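Local coordinates for protein alkaline phosphatase PHOX (Pseudomonas fluorescens, PDB 3ZWU) that hydrolyses phosphate monoesters as an alkaline phosphatase of the PhoX family, with a cluster of two irons and three calcium ions that here holds vanadate, at residues 383-388 against 402-407; 473-478 against 491-496; 192-197 against 271-276; 466-471 against 519-524. All coordinates share one frame; numbering follows the deposited sequence.

Contact 1. Residues 383-388 against 402-407; sequences MDRPEW and LTNNAK. With CA (calcium ion), chain G; CA (calcium ion), chain F; VO4 (vanadate ion), chain C; FEO (mu-oxo-diiron), chain I.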
# COMPACT_ATOMS: atom_id res chain seq x y z
N MET A 383 -16.59 0.50 4.39
CA MET A 383 -15.85 -0.73 4.63
C MET A 383 -14.90 -0.68 5.80
O MET A 383 -14.48 0.39 6.24
CB MET A 383 -15.05 -1.11 3.38
CG MET A 383 -15.85 -1.16 2.11
SD MET A 383 -17.20 -2.37 2.14
CE MET A 383 -16.26 -3.88 2.03
N ASP A 384 -14.50 -1.88 6.26
CA ASP A 384 -13.56 -2.03 7.36
C ASP A 384 -12.12 -1.89 6.89
O ASP A 384 -11.38 -2.87 6.83
CB ASP A 384 -13.74 -3.38 8.07
CG ASP A 384 -15.00 -3.55 8.87
OD1 ASP A 384 -15.73 -2.55 9.04
OD2 ASP A 384 -15.23 -4.67 9.38
N ARG A 385 -11.71 -0.66 6.58
CA ARG A 385 -10.34 -0.34 6.18
C ARG A 385 -9.79 -1.19 5.03
O ARG A 385 -8.95 -2.07 5.26
CB ARG A 385 -9.42 -0.43 7.38
CG ARG A 385 -9.69 0.62 8.44
CD ARG A 385 -8.62 0.58 9.50
NE ARG A 385 -7.30 0.88 8.93
CZ ARG A 385 -6.13 0.64 9.51
NH1 ARG A 385 -6.09 0.09 10.72
NH2 ARG A 385 -5.00 0.94 8.89
N PRO A 386 -10.21 -0.90 3.80
CA PRO A 386 -9.66 -1.61 2.66
C PRO A 386 -8.17 -1.32 2.53
O PRO A 386 -7.78 -0.15 2.51
CB PRO A 386 -10.43 -1.04 1.46
CG PRO A 386 -11.64 -0.44 2.02
CD PRO A 386 -11.33 -0.03 3.42
N GLU A 387 -7.34 -2.36 2.48
CA GLU A 387 -5.92 -2.18 2.27
C GLU A 387 -5.59 -2.78 0.90
O GLU A 387 -6.15 -2.29 -0.08
CB GLU A 387 -5.07 -2.63 3.47
CG GLU A 387 -5.22 -1.68 4.65
CD GLU A 387 -4.09 -1.70 5.66
OE1 GLU A 387 -4.08 -2.61 6.51
OE2 GLU A 387 -3.21 -0.80 5.62
N TRP A 388 -4.72 -3.78 0.78
CA TRP A 388 -4.30 -4.24 -0.54
C TRP A 388 -5.33 -5.06 -1.26
O TRP A 388 -6.05 -5.83 -0.64
CB TRP A 388 -3.01 -5.06 -0.48
CG TRP A 388 -1.79 -4.32 -0.03
CD1 TRP A 388 -1.67 -3.52 1.07
CD2 TRP A 388 -0.46 -4.57 -0.49
NE1 TRP A 388 -0.34 -3.22 1.30
CE2 TRP A 388 0.42 -3.86 0.36
CE3 TRP A 388 0.07 -5.36 -1.51
CZ2 TRP A 388 1.80 -3.90 0.19
CZ3 TRP A 388 1.44 -5.41 -1.67
CH2 TRP A 388 2.29 -4.68 -0.83
N LEU A 402 -9.50 -6.28 4.53
CA LEU A 402 -10.29 -5.34 5.31
C LEU A 402 -9.62 -5.51 6.67
O LEU A 402 -9.94 -6.44 7.40
CB LEU A 402 -11.77 -5.75 5.30
CG LEU A 402 -12.45 -5.72 3.94
CD1 LEU A 402 -13.89 -6.20 4.04
CD2 LEU A 402 -12.39 -4.34 3.32
N THR A 403 -8.57 -4.72 6.91
CA THR A 403 -7.66 -4.96 8.03
C THR A 403 -8.27 -5.03 9.40
O THR A 403 -7.87 -5.89 10.19
CB THR A 403 -6.42 -4.07 7.93
OG1 THR A 403 -5.35 -4.69 8.62
CG2 THR A 403 -6.65 -2.65 8.44
N ASN A 404 -9.21 -4.14 9.71
CA ASN A 404 -9.92 -4.09 10.99
C ASN A 404 -10.81 -2.85 10.98
O ASN A 404 -10.74 -2.06 10.04
CB ASN A 404 -8.96 -4.06 12.20
CG ASN A 404 -7.86 -3.03 12.11
OD1 ASN A 404 -8.11 -1.83 12.02
ND2 ASN A 404 -6.60 -3.47 12.16
N ASN A 405 -11.64 -2.70 12.01
CA ASN A 405 -12.48 -1.52 12.17
C ASN A 405 -13.05 -1.51 13.58
O ASN A 405 -14.13 -2.04 13.81
CB ASN A 405 -13.59 -1.43 11.13
CG ASN A 405 -14.33 -0.11 11.17
OD1 ASN A 405 -14.10 0.74 12.02
ND2 ASN A 405 -15.25 0.08 10.24
N ALA A 406 -12.32 -0.88 14.51
CA ALA A 406 -12.74 -0.76 15.91
C ALA A 406 -14.06 0.01 16.06
O ALA A 406 -14.71 -0.14 17.09
CB ALA A 406 -11.65 -0.08 16.72
N LYS A 407 -14.44 0.83 15.07
CA LYS A 407 -15.67 1.62 15.11
C LYS A 407 -16.85 0.95 14.39
O LYS A 407 -17.93 1.54 14.38
CB LYS A 407 -15.42 3.02 14.53
CG LYS A 407 -14.41 3.82 15.35
CD LYS A 407 -14.61 5.32 15.18
CE LYS A 407 -13.60 6.13 15.95
NZ LYS A 407 -13.73 7.59 15.66
CA CA G . -2.25 -1.52 7.88
CA CA F . -0.52 -1.17 4.72
V VO4 C . -0.95 1.51 7.21
O1 VO4 C . -0.64 1.80 8.91
O2 VO4 C . -0.44 -0.18 7.16
O3 VO4 C . 0.07 2.75 6.56
O4 VO4 C . -2.67 1.71 7.11
FE1 FEO I . 0.13 2.40 4.50
FE2 FEO I . -3.17 1.24 4.97
O FEO I . -1.26 1.05 4.93
O HOH W 1 -4.13 -1.66 12.27
O HOH W 2 -2.64 -0.05 9.80
O HOH W 3 0.98 -1.06 2.66
O HOH W 4 -3.25 -3.08 9.33
O HOH W 5 1.46 -2.50 5.25
O HOH W 6 1.46 0.68 4.93
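Glu387 and Thr403 meet beside the metal cluster, where Glu387 OE1 lies 3.1 Å from Thr403 CB. Both carboxylate oxygens of Glu387 bind one calcium ion, OE1 at 2.5 Å, while its OE2 also reaches an iron of the oxo-bridged pair at 2.1 Å and, at a longer distance, a second calcium. One carboxylate therefore joins three metals, and its rotation is fixed by them. Arg385 reaches the vanadate: NH2 lies 3.0 Å from vanadate O4, which sits at the edge of the guanidinium in its plane, and a water held by NH2 donates to vanadate O1 and O4. The methyl CG2 of Thr403 covers one face of that guanidinium, over its centre. NH1 donates to Asn404 OD1 (3.1 Å, 143°), tilted out of the guanidinium plane, while NE forms a salt bridge with Asp292, itself an iron ligand. The chain of Arg385 bends at chi3 (62°), bringing the guanidinium round to the anion. These residues sit where strand 398-402 ends and strand 386-391 begins, neighbours at the margin of a large antiparallel sheet in this beta-propeller-like fold; Pro386 and Leu402 form a non-hydrogen-bonded pair, and Thr403 N donates to Arg385 O. Further out, Asn405 ND2 donates to Asp384 OD1 (2.9 Å) from above the carboxylate plane, the amide turned almost perpendicular to it (88°). The same ND2 also serves Gln413, Asn404 ND2 reaches Ser477, and Arg408 forms a salt bridge with Asp384 OD1. Met383 CE packs against Leu402 CD1 at 3.9 Å.

Contact 2. Residues 473-478 against 491-496; sequences NMFNSP and ILTDGD. With CA (calcium ion), chain G; CA (calcium ion), chain H; VO4 (vanadate ion), chain C.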
# COMPACT_ATOMS: atom_id res chain seq x y z
N ASN A 473 -2.55 -21.38 12.86
CA ASN A 473 -2.29 -20.40 11.79
C ASN A 473 -2.86 -19.00 12.04
O ASN A 473 -2.76 -18.15 11.16
CB ASN A 473 -2.86 -20.93 10.47
CG ASN A 473 -4.38 -20.93 10.37
OD1 ASN A 473 -5.09 -20.45 11.26
ND2 ASN A 473 -4.90 -21.48 9.28
N MET A 474 -3.49 -18.77 13.20
CA MET A 474 -4.16 -17.49 13.47
C MET A 474 -3.27 -16.27 13.40
O MET A 474 -2.10 -16.31 13.78
CB MET A 474 -4.93 -17.52 14.79
CG MET A 474 -4.08 -17.74 16.00
SD MET A 474 -5.12 -17.74 17.46
CE MET A 474 -3.92 -18.12 18.70
N PHE A 475 -3.85 -15.17 12.91
CA PHE A 475 -3.19 -13.90 12.70
C PHE A 475 -4.21 -12.77 12.86
O PHE A 475 -5.41 -13.03 12.98
CB PHE A 475 -2.60 -13.86 11.28
CG PHE A 475 -3.63 -14.02 10.18
CD1 PHE A 475 -4.00 -15.27 9.73
CD2 PHE A 475 -4.21 -12.91 9.59
CE1 PHE A 475 -4.95 -15.42 8.72
CE2 PHE A 475 -5.16 -13.06 8.58
CZ PHE A 475 -5.53 -14.32 8.16
N ASN A 476 -3.75 -11.53 12.81
CA ASN A 476 -4.67 -10.41 12.86
C ASN A 476 -4.21 -9.30 11.94
O ASN A 476 -3.02 -9.16 11.67
CB ASN A 476 -4.87 -9.89 14.28
CG ASN A 476 -3.77 -9.01 14.80
OD1 ASN A 476 -3.88 -7.78 14.74
ND2 ASN A 476 -2.71 -9.60 15.32
N SER A 477 -5.17 -8.53 11.47
CA SER A 477 -4.95 -7.37 10.63
C SER A 477 -4.19 -7.67 9.34
O SER A 477 -3.12 -7.09 9.10
CB SER A 477 -4.28 -6.26 11.42
OG SER A 477 -4.97 -5.98 12.63
N PRO A 478 -4.76 -8.54 8.48
CA PRO A 478 -4.14 -8.78 7.18
C PRO A 478 -4.13 -7.45 6.44
O PRO A 478 -5.07 -6.65 6.58
CB PRO A 478 -5.06 -9.81 6.53
CG PRO A 478 -6.38 -9.59 7.17
CD PRO A 478 -6.07 -9.21 8.58
N ILE A 491 -0.27 -13.57 2.27
CA ILE A 491 -0.96 -12.63 3.15
C ILE A 491 0.05 -12.07 4.12
O ILE A 491 0.71 -12.84 4.81
CB ILE A 491 -2.10 -13.37 3.91
CG1 ILE A 491 -3.12 -13.99 2.94
CG2 ILE A 491 -2.81 -12.42 4.90
CD1 ILE A 491 -3.93 -15.14 3.55
N LEU A 492 0.15 -10.74 4.20
CA LEU A 492 1.10 -10.06 5.07
C LEU A 492 0.33 -9.31 6.14
O LEU A 492 -0.72 -8.73 5.83
CB LEU A 492 1.93 -9.08 4.23
CG LEU A 492 2.91 -9.69 3.21
CD1 LEU A 492 2.20 -10.39 2.05
CD2 LEU A 492 3.85 -8.62 2.67
N THR A 493 0.80 -9.32 7.40
CA THR A 493 0.05 -8.68 8.48
C THR A 493 0.69 -7.42 9.05
O THR A 493 1.92 -7.28 9.08
CB THR A 493 -0.28 -9.68 9.60
OG1 THR A 493 0.85 -9.88 10.46
CG2 THR A 493 -0.79 -11.00 9.08
N ASP A 494 -0.17 -6.51 9.50
CA ASP A 494 0.18 -5.27 10.15
C ASP A 494 -0.81 -5.12 11.31
O ASP A 494 -1.71 -4.27 11.28
CB ASP A 494 0.09 -4.08 9.19
CG ASP A 494 0.20 -2.74 9.88
OD1 ASP A 494 0.87 -2.66 10.94
OD2 ASP A 494 -0.42 -1.76 9.39
N GLY A 495 -0.68 -5.99 12.29
CA GLY A 495 -1.58 -6.02 13.41
C GLY A 495 -0.96 -5.77 14.74
O GLY A 495 0.18 -5.31 14.86
N ASP A 496 -1.74 -6.07 15.77
CA ASP A 496 -1.33 -5.92 17.15
C ASP A 496 -0.36 -7.07 17.42
O ASP A 496 -0.72 -8.23 17.22
CB ASP A 496 -2.57 -5.99 18.05
CG ASP A 496 -2.28 -5.62 19.48
OD1 ASP A 496 -1.39 -6.25 20.08
OD2 ASP A 496 -2.98 -4.74 20.02
CA CA G . -2.25 -1.52 7.88
CA CA H . 1.10 0.17 9.09
V VO4 C . -0.95 1.51 7.21
O1 VO4 C . -0.64 1.80 8.91
O2 VO4 C . -0.44 -0.18 7.16
O3 VO4 C . 0.07 2.75 6.56
O4 VO4 C . -2.67 1.71 7.11
O HOH W 7 -0.79 -11.30 12.69
O HOH W 4 -3.25 -3.08 9.33
O HOH W 8 0.73 -0.03 11.56
O HOH W 2 -2.64 -0.05 9.80
O HOH W 9 2.35 2.08 10.44
O HOH W 10 2.59 1.12 7.43
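A single asparagine side chain, Asn476, reads the backbone of Asp496 in both directions: OD1 accepts from Asp496 N (2.9 Å) and ND2 donates to Asp496 O (3.1 Å). The first bond lies in the carbonyl plane of the amide, on a lone pair; in the second the acceptor is tilted 16° from the amide plane. OD1 also takes a hydrogen bond from Ser477 OG, so three bonds together fix the rotation of the amide. The chain passes close by, with Gly495 CA 3.2 Å from Asn476 OD1 and 3.4 Å from Ser477 CB, a tightly packed spot. Next along, Asp494 N donates to Ser477 O in a straight bond (3.0 Å, 180°), and Pro478 faces Thr493 as an antiparallel non-hydrogen-bonded pair. These are the adjoining ends of strands 478-483 and 489-493, the first two strands of a four-stranded antiparallel sheet of the kind that forms a propeller blade. Asp494, just beyond its strand, turns to the metals with CG anti to N (chi1 169°), and its OD2 bridges two calcium ions, at 2.4 and 2.5 Å. Both ions also bind vanadate O2; Asp479 and Glu532 contribute further ligands to the calcium sites. Away from the metals, the Phe475 ring comes obliquely against the methyl groups of Thr493 and Ile491, and Ile491 CG2 also packs on Pro478 CB. A water accepting from Asn476 N donates to Thr493 OG1, whose other partner is Asn509.

Contact 3. Residues 192-197 against 271-276; sequences CEENFT and KHENAA. With CA (calcium ion), chain F; FEO (mu-oxo-diiron), chain I; VO4 (vanadate ion), chain C.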
# COMPACT_ATOMS: atom_id res chain seq x y z
N CYS A 192 1.19 4.69 -4.51
CA CYS A 192 -0.05 5.17 -3.93
C CYS A 192 0.17 6.04 -2.73
O CYS A 192 0.76 5.59 -1.76
CB CYS A 192 -0.90 3.97 -3.59
SG CYS A 192 -1.48 3.05 -5.03
N GLU A 193 -0.38 7.27 -2.75
CA GLU A 193 -0.28 8.21 -1.64
C GLU A 193 -1.44 7.93 -0.70
O GLU A 193 -2.60 8.09 -1.10
CB GLU A 193 -0.33 9.64 -2.14
CG GLU A 193 0.87 9.97 -3.01
CD GLU A 193 0.78 11.24 -3.82
OE1 GLU A 193 -0.31 11.85 -3.88
OE2 GLU A 193 1.82 11.63 -4.40
N GLU A 194 -1.15 7.49 0.53
CA GLU A 194 -2.17 7.09 1.49
C GLU A 194 -2.43 8.15 2.54
O GLU A 194 -3.28 9.00 2.31
CB GLU A 194 -1.80 5.74 2.10
CG GLU A 194 -2.86 5.16 3.04
CD GLU A 194 -2.36 4.02 3.88
OE1 GLU A 194 -1.14 3.97 4.17
OE2 GLU A 194 -3.19 3.20 4.32
N ASN A 195 -1.71 8.16 3.68
CA ASN A 195 -1.98 9.09 4.77
C ASN A 195 -1.32 10.45 4.58
O ASN A 195 -0.72 11.01 5.50
CB ASN A 195 -1.61 8.45 6.11
CG ASN A 195 -2.48 7.25 6.41
OD1 ASN A 195 -2.02 6.10 6.44
ND2 ASN A 195 -3.76 7.50 6.63
N PHE A 196 -1.49 11.00 3.38
CA PHE A 196 -0.91 12.28 2.98
C PHE A 196 -1.40 13.44 3.85
O PHE A 196 -0.64 14.36 4.11
CB PHE A 196 -1.17 12.57 1.49
CG PHE A 196 -2.60 12.93 1.16
CD1 PHE A 196 -3.55 11.95 0.91
CD2 PHE A 196 -3.00 14.25 1.15
CE1 PHE A 196 -4.87 12.30 0.65
CE2 PHE A 196 -4.32 14.60 0.86
CZ PHE A 196 -5.24 13.62 0.60
N THR A 197 -2.68 13.39 4.28
CA THR A 197 -3.28 14.44 5.10
C THR A 197 -2.59 14.65 6.43
O THR A 197 -2.61 15.76 6.96
CB THR A 197 -4.76 14.18 5.32
OG1 THR A 197 -4.92 12.88 5.89
CG2 THR A 197 -5.56 14.29 4.04
N LYS A 271 -7.11 8.11 0.26
CA LYS A 271 -5.94 7.54 0.93
C LYS A 271 -5.67 6.18 0.31
O LYS A 271 -6.02 5.13 0.87
CB LYS A 271 -6.14 7.54 2.45
CG LYS A 271 -6.48 8.94 2.94
CD LYS A 271 -6.45 9.09 4.44
CE LYS A 271 -6.97 10.45 4.81
NZ LYS A 271 -7.11 10.63 6.28
N HIS A 272 -5.07 6.21 -0.88
CA HIS A 272 -4.81 5.03 -1.69
C HIS A 272 -3.85 4.07 -1.03
O HIS A 272 -2.74 4.46 -0.69
CB HIS A 272 -4.19 5.43 -3.04
CG HIS A 272 -5.09 6.17 -3.96
ND1 HIS A 272 -5.87 5.52 -4.88
CD2 HIS A 272 -5.24 7.50 -4.11
CE1 HIS A 272 -6.50 6.47 -5.55
NE2 HIS A 272 -6.15 7.68 -5.11
N GLU A 273 -4.23 2.78 -0.94
CA GLU A 273 -3.34 1.76 -0.42
C GLU A 273 -2.53 1.19 -1.59
O GLU A 273 -1.33 1.45 -1.66
CB GLU A 273 -4.10 0.66 0.31
CG GLU A 273 -3.16 -0.36 0.93
CD GLU A 273 -2.86 -0.17 2.40
OE1 GLU A 273 -3.52 0.67 3.06
OE2 GLU A 273 -1.91 -0.83 2.89
N ASN A 274 -3.16 0.43 -2.50
CA ASN A 274 -2.48 -0.15 -3.66
C ASN A 274 -3.35 0.02 -4.90
O ASN A 274 -4.42 0.62 -4.83
CB ASN A 274 -2.05 -1.60 -3.39
CG ASN A 274 -2.97 -2.69 -3.85
OD1 ASN A 274 -4.19 -2.59 -3.72
ND2 ASN A 274 -2.40 -3.84 -4.23
N ALA A 275 -2.86 -0.46 -6.04
CA ALA A 275 -3.53 -0.34 -7.33
C ALA A 275 -3.40 -1.68 -8.04
O ALA A 275 -2.32 -2.01 -8.51
CB ALA A 275 -2.88 0.77 -8.14
N ALA A 276 -4.48 -2.48 -8.06
CA ALA A 276 -4.44 -3.82 -8.64
C ALA A 276 -4.86 -3.80 -10.09
O ALA A 276 -6.01 -3.46 -10.39
CB ALA A 276 -5.34 -4.75 -7.84
CA CA F . -0.52 -1.17 4.72
FE1 FEO I . 0.13 2.40 4.50
FE2 FEO I . -3.17 1.24 4.97
O FEO I . -1.26 1.05 4.93
V VO4 C . -0.95 1.51 7.21
O1 VO4 C . -0.64 1.80 8.91
O2 VO4 C . -0.44 -0.18 7.16
O3 VO4 C . 0.07 2.75 6.56
O4 VO4 C . -2.67 1.71 7.11
O HOH W 3 0.98 -1.06 2.66
O HOH W 5 1.46 -2.50 5.25
O HOH W 6 1.46 0.68 4.93
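Cys192 and Glu194 press against the backbone of residues 272-274 in the dense part of this contact. Cys192 CB lies 3.2 Å from Glu273 O, and Cys192 SG rests beside the Asn274 main chain and 4.1 Å from Ala275 CB. Glu194 CB comes equally near His272 O, a buried carbonyl with no hydrogen-bond partner in the model; His272 N makes a weak bond to Glu193 O. Glu194 and Glu273 then run side by side toward the metals, their carboxylate planes almost perpendicular (84°). Glu194 OE2 and Glu273 OE1 approach to 2.8 Å; both bind the same iron, which probably offsets their charges. Glu194 OE1 takes the other iron at 2.0 Å, so its carboxylate spans the pair, whereas Glu273 sends OE2 to a calcium ion at 2.3 Å; a bend at chi2 (97°) directs that carboxylate there. Lys271 starts close, CB 3.2 Å from Glu194 O, and packing thins only toward its far end: Lys271 CG lies 4.4 Å from Phe196 CE1, oblique to the ring, and NZ makes a long hydrogen bond to Thr197 OG1, with Glu293 as its salt-bridge partner. The metal end is not dry: one water joins iron to calcium, and two more bind that calcium. Cys179 and Glu90 complete the protein ligands of one iron, Asp292 and Glu387 those of the other, giving the carboxylate-rich, oxo-bridged diiron-calcium site characteristic of PhoX.

Contact 4. Residues 466-471 against 519-524; sequences SSNITP and GEIRRF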
# COMPACT_ATOMS: atom_id res chain seq x y z
N SER A 466 -13.34 -17.43 11.10
CA SER A 466 -13.94 -18.44 10.24
C SER A 466 -13.24 -19.79 10.44
O SER A 466 -12.16 -19.84 11.04
CB SER A 466 -13.92 -18.01 8.78
OG SER A 466 -12.62 -17.58 8.38
N SER A 467 -13.84 -20.87 9.94
CA SER A 467 -13.32 -22.23 10.16
C SER A 467 -11.97 -22.54 9.53
O SER A 467 -11.33 -23.50 9.96
CB SER A 467 -14.36 -23.28 9.81
OG SER A 467 -14.80 -23.13 8.48
N ASN A 468 -11.51 -21.73 8.55
CA ASN A 468 -10.17 -21.91 7.99
C ASN A 468 -9.09 -21.27 8.90
O ASN A 468 -7.91 -21.39 8.60
CB ASN A 468 -10.05 -21.43 6.53
CG ASN A 468 -10.63 -20.09 6.20
OD1 ASN A 468 -11.49 -19.56 6.91
ND2 ASN A 468 -10.23 -19.53 5.06
N ILE A 469 -9.50 -20.65 10.04
CA ILE A 469 -8.60 -20.13 11.07
C ILE A 469 -8.55 -21.16 12.20
O ILE A 469 -9.60 -21.62 12.66
CB ILE A 469 -9.04 -18.75 11.61
CG1 ILE A 469 -9.01 -17.68 10.50
CG2 ILE A 469 -8.18 -18.32 12.81
CD1 ILE A 469 -7.60 -17.35 9.91
N THR A 470 -7.34 -21.48 12.67
CA THR A 470 -7.11 -22.40 13.79
C THR A 470 -6.12 -21.74 14.73
O THR A 470 -5.47 -20.77 14.33
CB THR A 470 -6.51 -23.71 13.28
OG1 THR A 470 -5.19 -23.45 12.79
CG2 THR A 470 -7.36 -24.38 12.21
N PRO A 471 -5.90 -22.30 15.94
CA PRO A 471 -4.87 -21.77 16.82
C PRO A 471 -3.46 -21.85 16.23
O PRO A 471 -2.60 -21.05 16.61
CB PRO A 471 -5.02 -22.65 18.06
CG PRO A 471 -6.46 -22.91 18.12
CD PRO A 471 -6.82 -23.18 16.69
N GLY A 519 -9.28 -22.51 0.61
CA GLY A 519 -9.38 -21.71 1.83
C GLY A 519 -8.29 -22.05 2.86
O GLY A 519 -8.24 -21.39 3.90
N GLU A 520 -7.41 -23.03 2.59
CA GLU A 520 -6.37 -23.43 3.54
C GLU A 520 -5.31 -22.33 3.66
O GLU A 520 -4.85 -21.83 2.65
CB GLU A 520 -5.70 -24.74 3.10
CG GLU A 520 -4.76 -25.30 4.16
CD GLU A 520 -4.00 -26.56 3.77
OE1 GLU A 520 -4.25 -27.10 2.68
OE2 GLU A 520 -3.12 -26.96 4.56
N ILE A 521 -4.94 -21.98 4.91
CA ILE A 521 -3.93 -20.95 5.20
C ILE A 521 -2.86 -21.57 6.09
O ILE A 521 -3.18 -22.24 7.08
CB ILE A 521 -4.59 -19.72 5.89
CG1 ILE A 521 -5.64 -19.07 4.96
CG2 ILE A 521 -3.51 -18.69 6.30
CD1 ILE A 521 -6.58 -18.15 5.65
N ARG A 522 -1.57 -21.31 5.78
CA ARG A 522 -0.44 -21.78 6.57
C ARG A 522 0.49 -20.62 6.87
O ARG A 522 0.75 -19.82 5.97
CB ARG A 522 0.33 -22.88 5.83
CG ARG A 522 -0.45 -24.17 5.70
CD ARG A 522 0.41 -25.27 5.11
NE ARG A 522 -0.40 -26.43 4.73
CZ ARG A 522 0.07 -27.56 4.23
NH1 ARG A 522 1.38 -27.73 4.05
NH2 ARG A 522 -0.76 -28.55 3.91
N ARG A 523 0.99 -20.53 8.10
CA ARG A 523 1.93 -19.47 8.49
C ARG A 523 3.29 -19.80 7.91
O ARG A 523 3.80 -20.90 8.11
CB ARG A 523 2.01 -19.33 10.01
CG ARG A 523 2.76 -18.10 10.45
CD ARG A 523 2.84 -17.96 11.95
NE ARG A 523 1.51 -17.88 12.59
CZ ARG A 523 0.95 -18.80 13.37
NH1 ARG A 523 1.59 -19.94 13.65
NH2 ARG A 523 -0.25 -18.60 13.89
N PHE A 524 3.88 -18.85 7.19
CA PHE A 524 5.15 -19.03 6.49
C PHE A 524 6.31 -18.30 7.14
O PHE A 524 7.40 -18.86 7.20
CB PHE A 524 4.99 -18.56 5.04
CG PHE A 524 6.26 -18.61 4.23
CD1 PHE A 524 6.70 -19.80 3.67
CD2 PHE A 524 6.99 -17.46 3.98
CE1 PHE A 524 7.87 -19.85 2.92
CE2 PHE A 524 8.15 -17.50 3.22
CZ PHE A 524 8.58 -18.69 2.69
O HOH W 11 -6.76 -23.20 7.04
O HOH W 12 -0.64 -19.25 16.48
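Asn468 meets Gly519 where a loop lies against the approach to the outermost strand of an antiparallel sheet. The loop makes a type I beta turn from Ser466 to Ile469, closed by Ile469 N to Ser466 O; residues 519-524 enter strand 521-526, the last of the four-stranded blade-like sheet. Direct hydrogen bonding across the contact is a single bond, Asn468 ND2 to Gly519 O (3.0 Å, 159°). It is well aligned, with the acceptor in the amide plane and the donor on a lone pair in the carbonyl plane. Asn468 CG stands between N and the carbonyl carbon (chi1 47°), and the amide is held from its other end by Ser466 OG, which donates to OD1 at 2.7 Å. The same ND2 also bonds to Phe449 O in strand 443-451. Van der Waals packing is slight: Ile521 CD1 and Ile469 CD1 form the apolar pair at 4.5 Å, and Ile521 CD1 also comes within 3.9 Å of Asn468 ND2, while Val450 lies against all three side chains. Charge pairing stays within residues 519-524, where Arg522 grips Glu520 side-on, NE and NH2 both donating to OE2. Arg523 bonds Ile16 O, Met474 O and the side chain of Gln510. Water bridges supply the remaining links. One water donates to Pro471 O and accepts a weak bond from Arg523 NH2; another donates to Asn468 O at 2.7 Å and accepts from Ile521 N at 3.1 Å.

Contacts 1, 2 and 3 are buried and converge on one vanadate, whereas contact 4 is partly buried and lies away from the metals. Contacts 1 and 3 share the diiron unit and one calcium, contacts 1 and 2 another calcium; Glu387 OE2 and Glu273 OE1 meet on one iron. Contact 1 is tied directly to contact 2 by Thr403 OG1 to Pro478 O and Asn404 ND2 to Ser477 OG. Contact 2 also leads outward, its segment 473-478 bonding to strand 521-526 of contact 4, on the same sheet. Carboxylates binding metal dominate the centre; side-chain amides bonding to backbone mark both contact 2 and contact 4, the latter with water bridges and sparse packing.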